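Local coordinates for putative acetyl xylan esterase (PDB 2W9X), which removes acetyl groups from acetylated plant cell wall polysaccharides, xylan and glucomannan, with a large preference for glucomannan, at residues D150-G155 with W335-N340; Y156-P161 with N340-L345; I290-D295 with N347-H352. One frame throughout, in Å; residues are numbered along the deposited sequence. Where two conformers were deposited one is given.

Overall arrangement
Along the chain come first residues 150-155, just after strand 144-149, and then the loop 156-161. Strand 288-294 of the same parallel sheet follows much later. All three then meet successive parts of the C-terminal region. Interaction 1 closes a loop of about 180 residues between the nucleophile turn and 335-340, interaction 2 one of similar length between 156-161 and the first turns of helix 339-354. Interaction 3 closes a shorter loop, from strand to helix. Every pair of loops crosses; none encloses another. Interactions 1 and 2 touch and share Asn340. Leu345 and Met292 bring interaction 2 against interaction 3. Helix 339-354 and the loop leading into it thus tie the active-site region to the sheet.

Interaction 1 of 3, residues D150-G155 with W335-N340; sequences DSFTVG and WHPSAN
His336 is the first residue of 335-340 to touch the other segment, and it meets both Ser151 and Phe152. Its NE2 lies 3.5 Å from Ser151 CB and 3.9 Å from Ser151 OG in the conformer given. Ser151 is the inferred nucleophile, and His336 is inferred to raise its nucleophilicity. Ser151 OG bonds to a glycerol molecule, probably from the crystallisation liquor, and more weakly to Gly199 N, a probable part of the oxyanion hole, as in other SGNH hydrolases. The far nitrogen, His336 ND1, bonds to the carbonyl of His334. This is consistent with a Ser-His pair in which a main-chain oxygen does what an aspartate does in a classical triad. His336 CD2 sits at the edge of the Phe152 ring, 3.6 Å from Phe152 CE1. The two rings are steeply inclined, with planes at 75°, and their meeting is oblique. Asp150 caps the short helix 151-154; its OD1 accepts from Phe152 N at 3.1 Å.

Pro337 follows and packs on the same phenyl ring. Pro337 CD touches Phe152 CD1 at 3.3 Å. Pro337 CG makes an off-centre CH-pi contact, 4.2 Å from the centroid of the Phe152 ring. Phe152 CG is turned back beside its own backbone N (chi1 -64°), which carries the ring out to the imidazole and the proline together.

Ser338 and Asp341 form a capping box that starts helix 339-354. Around the contact, Asp150 and Phe152 lean on helix 246-249, while Thr153 and Val154 pack on strand 191-196.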
ATOM      1  N   ASP B 150     -10.919  -0.105 -16.807  1.00 37.61           N
ATOM      2  CA  ASP B 150     -11.926   0.556 -17.612  1.00 38.12           C
ATOM      3  C   ASP B 150     -11.245   1.302 -18.756  1.00 37.73           C
ATOM      4  O   ASP B 150     -10.179   0.886 -19.179  1.00 37.44           O
ATOM      5  CB  ASP B 150     -12.789   1.503 -16.742  1.00 38.99           C
ATOM      6  CG  ASP B 150     -11.965   2.541 -15.959  1.00 39.21           C
ATOM      7  OD1 ASP B 150     -10.784   2.830 -16.319  1.00 37.71           O
ATOM      8  OD2 ASP B 150     -12.525   3.066 -14.947  1.00 40.18           O
ATOM      9  N   SER B 151     -11.855   2.387 -19.243  1.00 37.71           N
ATOM     10  CA  SER B 151     -11.319   3.192 -20.361  0.50 38.10           C
ATOM     11  C   SER B 151      -9.889   3.672 -20.140  1.00 38.36           C
ATOM     12  O   SER B 151      -9.081   3.702 -21.071  1.00 37.61           O
ATOM     13  CB  SER B 151     -12.187   4.426 -20.618  0.50 37.89           C
ATOM     14  OG  SER B 151     -13.546   4.079 -20.757  0.50 37.47           O
ATOM     15  N   PHE B 152      -9.592   4.084 -18.908  1.00 38.41           N
ATOM     16  CA  PHE B 152      -8.228   4.538 -18.578  1.00 38.92           C
ATOM     17  C   PHE B 152      -7.223   3.418 -18.823  1.00 38.85           C
ATOM     18  O   PHE B 152      -6.166   3.639 -19.403  1.00 39.11           O
ATOM     19  CB  PHE B 152      -8.129   4.986 -17.115  1.00 39.42           C
ATOM     20  CG  PHE B 152      -8.969   6.180 -16.764  1.00 40.25           C
ATOM     21  CD1 PHE B 152      -9.564   6.975 -17.742  1.00 40.15           C
ATOM     22  CD2 PHE B 152      -9.133   6.542 -15.424  1.00 41.47           C
ATOM     23  CE1 PHE B 152     -10.333   8.105 -17.388  1.00 41.25           C
ATOM     24  CE2 PHE B 152      -9.896   7.674 -15.065  1.00 42.51           C
ATOM     25  CZ  PHE B 152     -10.480   8.454 -16.047  1.00 40.21           C
ATOM     26  N   THR B 153      -7.566   2.196 -18.413  1.00 38.85           N
ATOM     27  CA  THR B 153      -6.665   1.048 -18.612  1.00 38.13           C
ATOM     28  C   THR B 153      -6.549   0.618 -20.089  1.00 38.59           C
ATOM     29  O   THR B 153      -5.448   0.263 -20.557  1.00 38.95           O
ATOM     30  CB  THR B 153      -7.078  -0.147 -17.693  1.00 37.86           C
ATOM     31  OG1 THR B 153      -6.984   0.254 -16.320  1.00 37.10           O
ATOM     32  CG2 THR B 153      -6.188  -1.341 -17.921  1.00 36.61           C
ATOM     33  N   VAL B 154      -7.671   0.655 -20.809  1.00 38.23           N
ATOM     34  CA  VAL B 154      -7.710   0.406 -22.265  1.00 37.79           C
ATOM     35  C   VAL B 154      -6.800   1.373 -23.058  1.00 38.49           C
ATOM     36  O   VAL B 154      -6.182   0.983 -24.048  1.00 38.49           O
ATOM     37  CB  VAL B 154      -9.152   0.552 -22.825  1.00 37.71           C
ATOM     38  CG1 VAL B 154      -9.164   0.524 -24.359  1.00 36.66           C
ATOM     39  CG2 VAL B 154     -10.121  -0.523 -22.247  1.00 35.66           C
ATOM     40  N   GLY B 155      -6.752   2.638 -22.645  1.00 38.22           N
ATOM     41  CA  GLY B 155      -6.086   3.676 -23.443  1.00 37.92           C
ATOM     42  C   GLY B 155      -7.048   4.389 -24.389  1.00 37.74           C
ATOM     43  O   GLY B 155      -6.655   4.890 -25.431  1.00 37.80           O
ATOM     44  N   TRP B 335     -11.904  14.044 -22.643  1.00 37.85           N
ATOM     45  CA  TRP B 335     -11.214  14.280 -21.365  1.00 37.56           C
ATOM     46  C   TRP B 335     -10.687  12.965 -20.721  1.00 37.71           C
ATOM     47  O   TRP B 335     -10.787  12.772 -19.508  1.00 37.79           O
ATOM     48  CB  TRP B 335     -12.088  15.112 -20.388  1.00 37.77           C
ATOM     49  CG  TRP B 335     -12.353  16.529 -20.933  1.00 37.22           C
ATOM     50  CD1 TRP B 335     -13.312  16.890 -21.836  1.00 37.14           C
ATOM     51  CD2 TRP B 335     -11.603  17.717 -20.645  1.00 36.28           C
ATOM     52  NE1 TRP B 335     -13.210  18.235 -22.130  1.00 36.77           N
ATOM     53  CE2 TRP B 335     -12.177  18.769 -21.403  1.00 38.15           C
ATOM     54  CE3 TRP B 335     -10.506  17.998 -19.814  1.00 37.50           C
ATOM     55  CZ2 TRP B 335     -11.673  20.085 -21.373  1.00 37.21           C
ATOM     56  CZ3 TRP B 335     -10.016  19.296 -19.768  1.00 36.12           C
ATOM     57  CH2 TRP B 335     -10.591  20.328 -20.556  1.00 37.55           C
ATOM     58  N   HIS B 336     -10.107  12.085 -21.545  1.00 37.82           N
ATOM     59  CA  HIS B 336      -9.418  10.892 -21.037  1.00 37.74           C
ATOM     60  C   HIS B 336      -7.884  11.065 -21.002  1.00 37.49           C
ATOM     61  O   HIS B 336      -7.347  11.944 -21.655  1.00 37.32           O
ATOM     62  CB  HIS B 336      -9.814   9.631 -21.824  1.00 37.68           C
ATOM     63  CG  HIS B 336     -11.150   9.082 -21.449  1.00 37.89           C
ATOM     64  ND1 HIS B 336     -12.332   9.729 -21.748  1.00 38.41           N
ATOM     65  CD2 HIS B 336     -11.496   7.936 -20.820  1.00 37.30           C
ATOM     66  CE1 HIS B 336     -13.345   9.005 -21.302  1.00 39.98           C
ATOM     67  NE2 HIS B 336     -12.864   7.908 -20.748  1.00 38.82           N
ATOM     68  N   PRO B 337      -7.181  10.236 -20.205  1.00 37.46           N
ATOM     69  CA  PRO B 337      -5.732  10.334 -20.182  1.00 37.55           C
ATOM     70  C   PRO B 337      -5.128  10.368 -21.599  1.00 37.48           C
ATOM     71  O   PRO B 337      -5.516   9.585 -22.474  1.00 37.29           O
ATOM     72  CB  PRO B 337      -5.304   9.047 -19.455  1.00 37.91           C
ATOM     73  CG  PRO B 337      -6.445   8.782 -18.497  1.00 37.13           C
ATOM     74  CD  PRO B 337      -7.679   9.189 -19.289  1.00 37.29           C
ATOM     75  N   SER B 338      -4.181  11.271 -21.798  1.00 36.85           N
ATOM     76  CA  SER B 338      -3.410  11.318 -23.018  1.00 36.99           C
ATOM     77  C   SER B 338      -2.285  10.281 -22.966  1.00 36.67           C
ATOM     78  O   SER B 338      -2.035   9.680 -21.914  1.00 36.54           O
ATOM     79  CB  SER B 338      -2.825  12.716 -23.206  1.00 36.35           C
ATOM     80  OG  SER B 338      -1.975  13.026 -22.114  1.00 36.98           O
ATOM     81  N   ALA B 339      -1.607  10.102 -24.099  1.00 36.51           N
ATOM     82  CA  ALA B 339      -0.429   9.230 -24.188  1.00 36.93           C
ATOM     83  C   ALA B 339       0.646   9.698 -23.206  1.00 36.68           C
ATOM     84  O   ALA B 339       1.287   8.881 -22.542  1.00 36.83           O
ATOM     85  CB  ALA B 339       0.112   9.183 -25.616  1.00 36.85           C
ATOM     86  N   ASN B 340       0.794  11.020 -23.085  1.00 36.25           N
ATOM     87  CA  ASN B 340       1.575  11.615 -22.000  1.00 35.85           C
ATOM     88  C   ASN B 340       1.151  11.227 -20.591  1.00 33.67           C
ATOM     89  O   ASN B 340       1.986  10.822 -19.804  1.00 34.22           O
ATOM     90  CB  ASN B 340       1.651  13.126 -22.115  1.00 36.12           C
ATOM     91  CG  ASN B 340       3.032  13.563 -22.450  1.00 43.52           C
ATOM     92  OD1 ASN B 340       3.333  13.877 -23.611  1.00 48.74           O
ATOM     93  ND2 ASN B 340       3.936  13.483 -21.455  1.00 48.06           N
TER

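Interaction 2 of 3, residues Y156-P161 with N340-L345; sequences YGNTSP and NDDQLL
Asn158 and Asp342 meet through one side-chain hydrogen bond. Asn158 ND2 gives it to Asp342 OD2 at 2.9 Å, with an N-H...O angle of 154°. The acceptor lies close to the amide plane of Asn158. The donor reaches OD2 on its anti side, somewhat out of the carboxylate plane, and the two flat groups are turned 69° apart. With CG between the backbone N and the carbonyl carbon (chi1 62°), the amide folds back over the main chain, which brings ND2 to the acid. The same amide nitrogen also donates to Asn175 O. Two acceptors therefore fix its rotation.

Packing adds little. Asp342 OD2 comes 3.2 Å from Asn158 CB, and Pro337 O lies against the same carbon.

As for charge, Asp342 is in the first turn of helix 339-354, where the helix end would probably favour a negative carboxylate. The bond is buried.

Backbone bonds shape the donor side. Ser160 N binds Gly157 O at 3.2 Å and closes a type I turn that holds Asn158 at its second position.

The contact ties the loop after the nucleophile helix to the helix after the His336 loop. The Asn158 side chain is about 7 Å from that of His336, beside the active site rather than in it. Tyr156, just ahead of the turn, stacks on His336. The loop runs between helices 151-154 and 167-173, and Thr159 bonds to Thr173. Phe180 of helix 180-187 covers Asp342 and Leu345.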
ATOM      1  N   TYR B 156      -8.325   4.391 -24.021  1.00 37.52           N
ATOM      2  CA  TYR B 156      -9.387   5.144 -24.690  1.00 37.58           C
ATOM      3  C   TYR B 156      -8.960   6.524 -25.149  1.00 36.99           C
ATOM      4  O   TYR B 156      -8.694   7.408 -24.316  1.00 36.64           O
ATOM      5  CB  TYR B 156     -10.531   5.303 -23.700  1.00 37.35           C
ATOM      6  CG  TYR B 156     -11.791   6.041 -24.127  1.00 38.18           C
ATOM      7  CD1 TYR B 156     -12.991   5.352 -24.273  1.00 38.16           C
ATOM      8  CD2 TYR B 156     -11.818   7.441 -24.256  1.00 37.62           C
ATOM      9  CE1 TYR B 156     -14.178   6.018 -24.592  1.00 37.48           C
ATOM     10  CE2 TYR B 156     -12.997   8.112 -24.585  1.00 35.75           C
ATOM     11  CZ  TYR B 156     -14.169   7.386 -24.745  1.00 37.95           C
ATOM     12  OH  TYR B 156     -15.334   8.045 -25.062  1.00 39.08           O
ATOM     13  N   GLY B 157      -8.945   6.698 -26.472  1.00 36.11           N
ATOM     14  CA  GLY B 157      -8.655   7.961 -27.136  1.00 36.02           C
ATOM     15  C   GLY B 157      -7.320   8.583 -26.768  1.00 36.72           C
ATOM     16  O   GLY B 157      -7.168   9.800 -26.884  1.00 36.08           O
ATOM     17  N   ASN B 158      -6.348   7.761 -26.355  1.00 36.79           N
ATOM     18  CA  ASN B 158      -5.143   8.309 -25.714  1.00 37.83           C
ATOM     19  C   ASN B 158      -4.204   9.071 -26.671  1.00 37.89           C
ATOM     20  O   ASN B 158      -3.526  10.016 -26.250  1.00 38.84           O
ATOM     21  CB  ASN B 158      -4.396   7.257 -24.862  1.00 37.05           C
ATOM     22  CG  ASN B 158      -3.874   6.067 -25.684  1.00 38.84           C
ATOM     23  OD1 ASN B 158      -4.121   5.963 -26.878  1.00 38.30           O
ATOM     24  ND2 ASN B 158      -3.132   5.176 -25.027  1.00 37.65           N
ATOM     25  N   THR B 159      -4.180   8.682 -27.947  1.00 38.38           N
ATOM     26  CA  THR B 159      -3.317   9.357 -28.923  1.00 38.78           C
ATOM     27  C   THR B 159      -4.050  10.449 -29.709  1.00 38.71           C
ATOM     28  O   THR B 159      -3.511  10.987 -30.664  1.00 38.46           O
ATOM     29  CB  THR B 159      -2.686   8.371 -29.943  1.00 38.61           C
ATOM     30  OG1 THR B 159      -3.715   7.876 -30.807  1.00 38.78           O
ATOM     31  CG2 THR B 159      -1.997   7.203 -29.220  1.00 38.63           C
ATOM     32  N   SER B 160      -5.286  10.753 -29.336  1.00 39.15           N
ATOM     33  CA  SER B 160      -6.016  11.822 -30.015  1.00 39.73           C
ATOM     34  C   SER B 160      -5.451  13.174 -29.603  1.00 40.01           C
ATOM     35  O   SER B 160      -5.258  13.416 -28.405  1.00 40.54           O
ATOM     36  CB  SER B 160      -7.505  11.780 -29.683  1.00 39.89           C
ATOM     37  OG  SER B 160      -8.171  12.854 -30.334  1.00 39.94           O
ATOM     38  N   PRO B 161      -5.183  14.055 -30.594  1.00 40.65           N
ATOM     39  CA  PRO B 161      -4.743  15.433 -30.351  1.00 40.97           C
ATOM     40  C   PRO B 161      -5.912  16.307 -29.887  1.00 41.02           C
ATOM     41  O   PRO B 161      -5.709  17.429 -29.401  1.00 40.63           O
ATOM     42  CB  PRO B 161      -4.266  15.879 -31.727  1.00 41.01           C
ATOM     43  CG  PRO B 161      -5.137  15.108 -32.681  1.00 41.42           C
ATOM     44  CD  PRO B 161      -5.293  13.761 -32.036  1.00 40.10           C
ATOM     45  N   ASN B 340       0.794  11.020 -23.085  1.00 36.25           N
ATOM     46  CA  ASN B 340       1.575  11.615 -22.000  1.00 35.85           C
ATOM     47  C   ASN B 340       1.151  11.227 -20.591  1.00 33.67           C
ATOM     48  O   ASN B 340       1.986  10.822 -19.804  1.00 34.22           O
ATOM     49  CB  ASN B 340       1.651  13.126 -22.115  1.00 36.12           C
ATOM     50  CG  ASN B 340       3.032  13.563 -22.450  1.00 43.52           C
ATOM     51  OD1 ASN B 340       3.333  13.877 -23.611  1.00 48.74           O
ATOM     52  ND2 ASN B 340       3.936  13.483 -21.455  1.00 48.06           N
ATOM     53  N   ASP B 341      -0.127  11.377 -20.275  1.00 31.02           N
ATOM     54  CA  ASP B 341      -0.657  10.870 -19.009  1.00 29.03           C
ATOM     55  C   ASP B 341      -0.315   9.388 -18.792  1.00 28.67           C
ATOM     56  O   ASP B 341       0.073   8.987 -17.693  1.00 29.09           O
ATOM     57  CB  ASP B 341      -2.170  11.064 -18.956  1.00 27.70           C
ATOM     58  CG  ASP B 341      -2.585  12.521 -18.975  1.00 26.48           C
ATOM     59  OD1 ASP B 341      -1.796  13.399 -18.567  1.00 23.84           O
ATOM     60  OD2 ASP B 341      -3.725  12.791 -19.384  1.00 27.40           O
ATOM     61  N   ASP B 342      -0.469   8.592 -19.850  1.00 28.43           N
ATOM     62  CA  ASP B 342      -0.163   7.153 -19.821  1.00 28.56           C
ATOM     63  C   ASP B 342       1.281   6.880 -19.435  1.00 28.64           C
ATOM     64  O   ASP B 342       1.533   6.095 -18.518  1.00 28.55           O
ATOM     65  CB  ASP B 342      -0.547   6.490 -21.147  1.00 27.04           C
ATOM     66  CG  ASP B 342      -2.044   6.296 -21.276  1.00 27.54           C
ATOM     67  OD1 ASP B 342      -2.700   6.039 -20.237  1.00 27.35           O
ATOM     68  OD2 ASP B 342      -2.580   6.389 -22.399  1.00 25.75           O
ATOM     69  N   GLN B 343       2.226   7.556 -20.102  1.00 29.43           N
ATOM     70  CA  GLN B 343       3.641   7.509 -19.690  1.00 30.02           C
ATOM     71  C   GLN B 343       3.851   7.943 -18.236  1.00 29.63           C
ATOM     72  O   GLN B 343       4.624   7.336 -17.510  1.00 29.80           O
ATOM     73  CB  GLN B 343       4.529   8.344 -20.637  1.00 30.20           C
ATOM     74  CG  GLN B 343       6.024   8.070 -20.448  1.00 33.31           C
ATOM     75  CD  GLN B 343       6.433   6.619 -20.746  1.00 32.08           C
ATOM     76  OE1 GLN B 343       6.867   5.886 -19.852  1.00 36.41           O
ATOM     77  NE2 GLN B 343       6.299   6.212 -22.001  1.00 35.08           N
ATOM     78  N   LEU B 344       3.172   9.007 -17.800  1.00 29.91           N
ATOM     79  CA  LEU B 344       3.309   9.453 -16.406  1.00 29.88           C
ATOM     80  C   LEU B 344       2.828   8.395 -15.403  1.00 29.38           C
ATOM     81  O   LEU B 344       3.478   8.151 -14.369  1.00 29.23           O
ATOM     82  CB  LEU B 344       2.582  10.789 -16.176  1.00 30.84           C
ATOM     83  CG  LEU B 344       3.074  11.933 -17.070  1.00 34.88           C
ATOM     84  CD1 LEU B 344       2.225  13.200 -16.863  1.00 39.60           C
ATOM     85  CD2 LEU B 344       4.609  12.220 -16.871  1.00 37.13           C
ATOM     86  N   LEU B 345       1.693   7.775 -15.705  1.00 27.82           N
ATOM     87  CA  LEU B 345       1.140   6.718 -14.833  1.00 27.62           C
ATOM     88  C   LEU B 345       2.035   5.492 -14.837  1.00 27.98           C
ATOM     89  O   LEU B 345       2.226   4.865 -13.807  1.00 27.71           O
ATOM     90  CB  LEU B 345      -0.266   6.340 -15.266  1.00 26.68           C
ATOM     91  CG  LEU B 345      -1.282   7.483 -15.080  1.00 26.62           C
ATOM     92  CD1 LEU B 345      -2.575   7.183 -15.845  1.00 23.40           C
ATOM     93  CD2 LEU B 345      -1.562   7.714 -13.599  1.00 25.42           C
TER

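Interaction 3 of 3, residues I290-D295 with N347-H352; sequences ILMNSD and NLLITH
Strand 288-294 sets Ile290 and Met292 against His352 and Leu349 of helix 339-354. The nearest CA atoms, those of Ile290 and Leu349, are 9.4 Å apart. That gap, between a strand of the parallel sheet and a helix lying over it, is filled by side chains. Ile290 and Met292, two residues apart, both turn toward the helix. Leu291 between them faces helix 300-314 across the sheet. On the helix, Leu349 and His352 are about one turn apart. Along this stretch Thr351 bonds back to Asn347 O twice: Thr351 N at 3.1 Å and Thr351 OG1 at 2.8 Å reach that oxygen from opposite faces of its plane.

Met292 and Leu349 meet tip to tip. Met292 is fully extended, with CG opposite its backbone N (chi1 178°), and projects straight from the strand. Its SD lies 3.9 Å from Leu349 CD2 and 4.0 Å from Leu349 CD1. The sulfur thus rests against both methyls of the leucine fork, while Met292 CE touches Leu349 CD1 at 4.1 Å.

Ile290 and His352 approach from opposite directions. Ile290 CD1 is 3.6 Å from His352 CD2 and 4.0 Å from His352 NE2. It meets the imidazole obliquely. Phe325 of strand 320-325 packs beside Met292, and Phe180 and Thr184 of helix 180-187 pack against Leu349.

The chemistry is mainly apolar, as expected where a helix covers a sheet in an alpha/beta fold. The polar exception is His352, whose NE2 is bonded to Glu321 OE2 on the next strand. That bond helps to set the ring's rotation, and the carboxylate may favour a protonated imidazole. An isoleucine methyl thus lies beside a nitrogen whose polar need is met by another strand.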
ATOM      1  N   ILE B 290      -2.623  -3.963  -6.493  1.00 37.47           N
ATOM      2  CA  ILE B 290      -2.529  -2.504  -6.429  1.00 37.21           C
ATOM      3  C   ILE B 290      -3.839  -1.916  -6.925  1.00 36.64           C
ATOM      4  O   ILE B 290      -4.214  -2.106  -8.072  1.00 36.66           O
ATOM      5  CB  ILE B 290      -1.340  -1.955  -7.238  1.00 37.27           C
ATOM      6  CG1 ILE B 290      -0.012  -2.501  -6.681  1.00 38.02           C
ATOM      7  CG2 ILE B 290      -1.331  -0.406  -7.215  1.00 36.93           C
ATOM      8  CD1 ILE B 290       1.210  -2.127  -7.501  1.00 38.47           C
ATOM      9  N   LEU B 291      -4.525  -1.187  -6.052  1.00 35.33           N
ATOM     10  CA  LEU B 291      -5.803  -0.592  -6.410  1.00 35.35           C
ATOM     11  C   LEU B 291      -5.562   0.869  -6.737  1.00 35.95           C
ATOM     12  O   LEU B 291      -5.160   1.645  -5.869  1.00 35.94           O
ATOM     13  CB  LEU B 291      -6.822  -0.774  -5.273  1.00 34.48           C
ATOM     14  CG  LEU B 291      -6.933  -2.201  -4.710  1.00 33.56           C
ATOM     15  CD1 LEU B 291      -8.219  -2.341  -3.870  1.00 31.96           C
ATOM     16  CD2 LEU B 291      -6.896  -3.306  -5.810  1.00 32.95           C
ATOM     17  N   MET B 292      -5.758   1.213  -8.002  1.00 36.44           N
ATOM     18  CA  MET B 292      -5.277   2.473  -8.567  1.00 38.76           C
ATOM     19  C   MET B 292      -6.440   3.350  -9.039  1.00 38.67           C
ATOM     20  O   MET B 292      -7.256   2.901  -9.836  1.00 39.10           O
ATOM     21  CB  MET B 292      -4.335   2.132  -9.731  1.00 38.97           C
ATOM     22  CG  MET B 292      -3.763   3.315 -10.483  1.00 41.26           C
ATOM     23  SD  MET B 292      -2.467   2.679 -11.551  1.00 42.23           S
ATOM     24  CE  MET B 292      -2.019   4.195 -12.383  1.00 41.15           C
ATOM     25  N   ASN B 293      -6.541   4.579  -8.521  1.00 38.11           N
ATOM     26  CA  ASN B 293      -7.631   5.486  -8.885  1.00 38.55           C
ATOM     27  C   ASN B 293      -7.198   6.953  -8.930  1.00 38.05           C
ATOM     28  O   ASN B 293      -6.111   7.315  -8.485  1.00 38.62           O
ATOM     29  CB  ASN B 293      -8.883   5.338  -7.981  1.00 38.02           C
ATOM     30  CG  ASN B 293      -9.494   3.943  -8.031  1.00 42.35           C
ATOM     31  OD1 ASN B 293     -10.480   3.687  -8.763  1.00 44.97           O
ATOM     32  ND2 ASN B 293      -8.933   3.034  -7.236  1.00 41.45           N
ATOM     33  N   SER B 294      -8.070   7.784  -9.491  1.00 37.92           N
ATOM     34  CA  SER B 294      -7.823   9.221  -9.653  1.00 37.85           C
ATOM     35  C   SER B 294      -8.147   9.959  -8.364  1.00 38.47           C
ATOM     36  O   SER B 294      -8.785   9.392  -7.433  1.00 37.97           O
ATOM     37  CB  SER B 294      -8.737   9.779 -10.743  1.00 37.09           C
ATOM     38  OG  SER B 294     -10.065   9.830 -10.226  1.00 37.70           O
ATOM     39  N   ASP B 295      -7.733  11.230  -8.337  1.00 37.83           N
ATOM     40  CA  ASP B 295      -8.083  12.160  -7.281  1.00 38.15           C
ATOM     41  C   ASP B 295      -9.340  12.954  -7.680  1.00 38.56           C
ATOM     42  O   ASP B 295      -9.555  14.058  -7.205  1.00 38.62           O
ATOM     43  CB  ASP B 295      -6.906  13.115  -7.007  1.00 37.85           C
ATOM     44  CG  ASP B 295      -6.519  13.992  -8.243  1.00 38.26           C
ATOM     45  OD1 ASP B 295      -7.037  13.793  -9.356  1.00 37.55           O
ATOM     46  OD2 ASP B 295      -5.655  14.869  -8.085  1.00 37.73           O
ATOM     47  N   ASN B 347       5.330   5.554 -15.268  1.00 31.78           N
ATOM     48  CA  ASN B 347       6.491   5.917 -14.446  1.00 32.18           C
ATOM     49  C   ASN B 347       6.176   5.791 -12.978  1.00 32.12           C
ATOM     50  O   ASN B 347       7.012   5.344 -12.198  1.00 32.53           O
ATOM     51  CB  ASN B 347       6.993   7.342 -14.762  1.00 32.67           C
ATOM     52  CG  ASN B 347       7.433   7.506 -16.200  1.00 34.30           C
ATOM     53  OD1 ASN B 347       7.728   6.526 -16.891  1.00 37.78           O
ATOM     54  ND2 ASN B 347       7.470   8.752 -16.669  1.00 34.64           N
ATOM     55  N   LEU B 348       4.962   6.182 -12.602  1.00 32.31           N
ATOM     56  CA  LEU B 348       4.485   6.041 -11.224  1.00 32.82           C
ATOM     57  C   LEU B 348       4.521   4.575 -10.767  1.00 32.37           C
ATOM     58  O   LEU B 348       5.026   4.243  -9.686  1.00 32.08           O
ATOM     59  CB  LEU B 348       3.041   6.544 -11.156  1.00 33.54           C
ATOM     60  CG  LEU B 348       2.450   7.382 -10.035  1.00 35.02           C
ATOM     61  CD1 LEU B 348       3.329   8.603  -9.756  1.00 38.60           C
ATOM     62  CD2 LEU B 348       1.065   7.817 -10.481  1.00 34.28           C
ATOM     63  N   LEU B 349       3.950   3.713 -11.602  1.00 32.07           N
ATOM     64  CA  LEU B 349       3.888   2.272 -11.348  1.00 31.90           C
ATOM     65  C   LEU B 349       5.276   1.615 -11.353  1.00 32.37           C
ATOM     66  O   LEU B 349       5.605   0.820 -10.464  1.00 32.29           O
ATOM     67  CB  LEU B 349       2.981   1.626 -12.398  1.00 31.52           C
ATOM     68  CG  LEU B 349       1.467   1.776 -12.210  1.00 30.50           C
ATOM     69  CD1 LEU B 349       0.763   1.318 -13.457  1.00 29.64           C
ATOM     70  CD2 LEU B 349       1.003   0.948 -11.014  1.00 33.11           C
ATOM     71  N   ILE B 350       6.086   1.956 -12.357  1.00 32.81           N
ATOM     72  CA  ILE B 350       7.458   1.434 -12.458  1.00 33.31           C
ATOM     73  C   ILE B 350       8.288   1.711 -11.199  1.00 33.92           C
ATOM     74  O   ILE B 350       8.899   0.792 -10.630  1.00 34.38           O
ATOM     75  CB  ILE B 350       8.172   1.967 -13.720  1.00 33.66           C
ATOM     76  CG1 ILE B 350       7.503   1.403 -14.972  1.00 32.45           C
ATOM     77  CG2 ILE B 350       9.708   1.682 -13.662  1.00 34.70           C
ATOM     78  CD1 ILE B 350       7.739   2.208 -16.265  1.00 33.27           C
ATOM     79  N   THR B 351       8.288   2.966 -10.757  1.00 34.40           N
ATOM     80  CA  THR B 351       8.978   3.380  -9.540  1.00 35.04           C
ATOM     81  C   THR B 351       8.450   2.649  -8.304  1.00 35.07           C
ATOM     82  O   THR B 351       9.228   2.220  -7.449  1.00 35.00           O
ATOM     83  CB  THR B 351       8.859   4.917  -9.341  1.00 35.53           C
ATOM     84  OG1 THR B 351       9.260   5.576 -10.550  1.00 36.66           O
ATOM     85  CG2 THR B 351       9.727   5.410  -8.188  1.00 36.60           C
ATOM     86  N   HIS B 352       7.124   2.525  -8.211  1.00 34.83           N
ATOM     87  CA  HIS B 352       6.484   1.805  -7.113  1.00 34.76           C
ATOM     88  C   HIS B 352       6.981   0.360  -7.095  1.00 35.01           C
ATOM     89  O   HIS B 352       7.413  -0.130  -6.060  1.00 35.17           O
ATOM     90  CB  HIS B 352       4.956   1.848  -7.258  1.00 34.66           C
ATOM     91  CG  HIS B 352       4.224   1.207  -6.122  1.00 34.35           C
ATOM     92  ND1 HIS B 352       3.914   1.883  -4.961  1.00 34.07           N
ATOM     93  CD2 HIS B 352       3.749  -0.050  -5.963  1.00 35.80           C
ATOM     94  CE1 HIS B 352       3.280   1.071  -4.134  1.00 34.92           C
ATOM     95  NE2 HIS B 352       3.167  -0.108  -4.718  1.00 36.30           N
TER